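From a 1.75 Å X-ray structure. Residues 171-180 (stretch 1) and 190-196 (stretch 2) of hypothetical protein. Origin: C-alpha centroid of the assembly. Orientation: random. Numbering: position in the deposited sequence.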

# COMPACT_ATOMS: atom_id res chain seq x y z
N GLN A 171 3.64 20.26 7.26
CA GLN A 171 3.39 21.25 8.27
C GLN A 171 2.02 21.89 8.06
O GLN A 171 1.54 21.96 6.93
N LEU A 172 1.41 22.36 9.16
CA LEU A 172 0.19 23.12 9.07
C LEU A 172 0.62 24.54 8.75
O LEU A 172 1.64 25.01 9.28
N ASP A 173 -0.10 25.20 7.84
CA ASP A 173 0.07 26.63 7.64
C ASP A 173 -0.96 27.34 8.53
O ASP A 173 -1.50 26.72 9.44
N ASP A 174 -1.26 28.61 8.29
CA ASP A 174 -1.78 29.41 9.40
C ASP A 174 -3.14 30.16 9.43
O ASP A 174 -3.29 30.93 10.41
N ALA A 175 -4.16 30.07 8.55
CA ALA A 175 -4.68 29.04 7.63
C ALA A 175 -5.16 27.68 8.12
O ALA A 175 -6.36 27.40 8.01
N GLY A 176 -4.29 26.82 8.64
CA GLY A 176 -4.74 25.52 9.13
C GLY A 176 -4.83 24.50 8.00
O GLY A 176 -5.29 23.37 8.18
N ARG A 177 -4.36 24.90 6.84
CA ARG A 177 -4.19 23.98 5.73
C ARG A 177 -2.88 23.24 5.92
O ARG A 177 -2.04 23.61 6.72
N LEU A 178 -2.75 22.16 5.19
CA LEU A 178 -1.58 21.31 5.25
C LEU A 178 -0.66 21.71 4.09
O LEU A 178 -1.12 21.98 2.99
N MSE A 179 0.63 21.86 4.39
CA MSE A 179 1.68 22.05 3.39
C MSE A 179 2.49 20.77 3.39
O MSE A 179 2.95 20.34 4.43
N GLN A 180 2.63 20.15 2.23
CA GLN A 180 3.44 18.93 2.08
C GLN A 180 4.46 19.14 0.96
O GLN A 180 4.08 19.56 -0.14
N THR A 190 5.77 20.30 -3.94
CA THR A 190 5.30 20.99 -2.77
C THR A 190 3.89 21.49 -3.07
O THR A 190 3.69 22.21 -4.00
N SER A 191 2.91 21.03 -2.30
CA SER A 191 1.49 21.42 -2.52
C SER A 191 0.79 21.63 -1.22
O SER A 191 1.11 21.02 -0.22
N THR A 192 -0.18 22.52 -1.23
CA THR A 192 -1.06 22.75 -0.09
C THR A 192 -2.30 21.88 -0.20
O THR A 192 -2.73 21.58 -1.31
N ALA A 193 -2.82 21.42 0.93
CA ALA A 193 -4.02 20.62 1.00
C ALA A 193 -4.98 21.13 2.07
O ALA A 193 -4.59 21.83 3.01
N THR A 194 -6.25 20.78 1.93
CA THR A 194 -7.23 21.06 2.98
C THR A 194 -7.50 19.78 3.76
O THR A 194 -7.46 18.68 3.21
N ILE A 195 -7.76 19.92 5.04
CA ILE A 195 -8.06 18.74 5.87
C ILE A 195 -9.52 18.75 6.23
O ILE A 195 -10.04 19.75 6.69
N LYS A 196 -10.19 17.63 6.03
CA LYS A 196 -11.61 17.50 6.36
C LYS A 196 -11.77 16.10 7.01
O LYS A 196 -11.83 15.08 6.33

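The apolar centre of the contact lies on the face of the antiparallel sheet shared by L178 and A193, a hydrogen-bonded pair whose CB atoms sit 4.2 Å apart. L178 (chi1 t, chi2 p) also places its CB 4.3 Å from CG1 of I195. The I195 side chain points toward stretch 1 with chi1 m and chi2 between wells at 146°, and its CD1 reaches CD2 of L172 at 3.9 Å. Although the CA-to-CB bond of L172 points away, its m,t rotamer brings the end of the side chain back to this contact. CD1 of I195 also lies 3.7 Å from the carbonyl O of G176. Further along the same face, the extended t,t chain of Q180 leads away from its partner S191 (chi1 t).

M179 and T192 occupy the other face. The selenomethionine (t,m,m) sets SE 3.7 Å from CG2 of T190, while T192, in rotamer m, places CG2 3.4 Å from NE of R177, at the edge of the guanidinium. A salt bridge from R177 NH2 to D173 OD2 (3.1 Å) steadies this arm within stretch 1. At the polar edge, one water donates to D173 OD2 (2.9 Å) and hydrogen-bonds T192 OG1 (2.6 Å); a second donates to G176 O (3.0 Å) and accepts from I195 N (2.9 Å), joining the backbones beyond the last direct pair.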

# COMPACT_ATOMS: atom_id res chain seq x y z
CB GLN A 171 4.48 22.32 8.27
CG GLN A 171 5.95 21.77 8.42
CD GLN A 171 6.42 21.18 9.83
OE1 GLN A 171 5.67 21.10 10.84
NE2 GLN A 171 7.69 20.78 9.86
CB LEU A 172 -0.58 23.12 10.39
CG LEU A 172 -1.03 21.72 10.83
CD1 LEU A 172 -1.73 21.79 12.21
CD2 LEU A 172 -1.96 21.11 9.80
CB ASP A 173 -0.01 27.03 6.15
CG ASP A 173 -1.41 26.94 5.57
OD1 ASP A 173 -2.40 26.95 6.35
OD2 ASP A 173 -1.50 26.85 4.32
CB ASP A 174 -0.69 30.44 9.76
CG ASP A 174 -0.48 31.49 8.67
OD1 ASP A 174 -1.44 31.83 7.94
OD2 ASP A 174 0.67 31.97 8.52
CB ALA A 175 -3.91 28.98 6.32
CB ARG A 177 -4.20 24.75 4.41
CG ARG A 177 -5.53 25.50 4.15
CD ARG A 177 -5.53 26.19 2.78
NE ARG A 177 -4.29 26.95 2.59
CZ ARG A 177 -4.16 28.28 2.62
NH1 ARG A 177 -5.20 29.09 2.82
NH2 ARG A 177 -2.95 28.81 2.44
CB LEU A 178 -2.02 19.85 5.14
CG LEU A 178 -0.97 18.85 5.61
CD1 LEU A 178 -0.92 18.82 7.15
CD2 LEU A 178 -1.20 17.44 5.06
CB MSE A 179 2.56 23.23 3.85
CG MSE A 179 3.55 23.80 2.82
SE MSE A 179 5.25 22.84 2.54
CE MSE A 179 5.83 22.15 4.35
CB GLN A 180 2.61 17.72 1.74
CG GLN A 180 3.49 16.46 1.68
CD GLN A 180 2.71 15.21 1.48
OE1 GLN A 180 1.59 15.07 1.97
NE2 GLN A 180 3.30 14.23 0.78
CB THR A 190 6.19 22.13 -2.44
OG1 THR A 190 7.52 21.63 -2.27
CG2 THR A 190 5.74 22.81 -1.17
CB SER A 191 0.74 20.33 -3.31
OG SER A 191 -0.59 20.76 -3.60
CB THR A 192 -1.38 24.23 -0.06
OG1 THR A 192 -0.13 24.91 0.15
CG2 THR A 192 -2.36 24.60 0.99
CB ALA A 193 -3.67 19.23 1.32
CB THR A 194 -8.55 21.59 2.44
OG1 THR A 194 -8.99 20.76 1.37
CG2 THR A 194 -8.38 22.99 1.93
CB ILE A 195 -7.27 18.73 7.18
CG1 ILE A 195 -5.78 18.91 6.94
CG2 ILE A 195 -7.50 17.41 7.91
CD1 ILE A 195 -5.14 19.69 8.07
CB LYS A 196 -12.45 17.65 5.10
CG LYS A 196 -11.83 18.63 4.06
CD LYS A 196 -12.65 18.84 2.77
CE LYS A 196 -12.97 17.54 2.00
NZ LYS A 196 -14.18 17.74 1.12
O HOH W 1 0.47 25.97 2.44
O HOH W 2 -7.41 22.53 6.20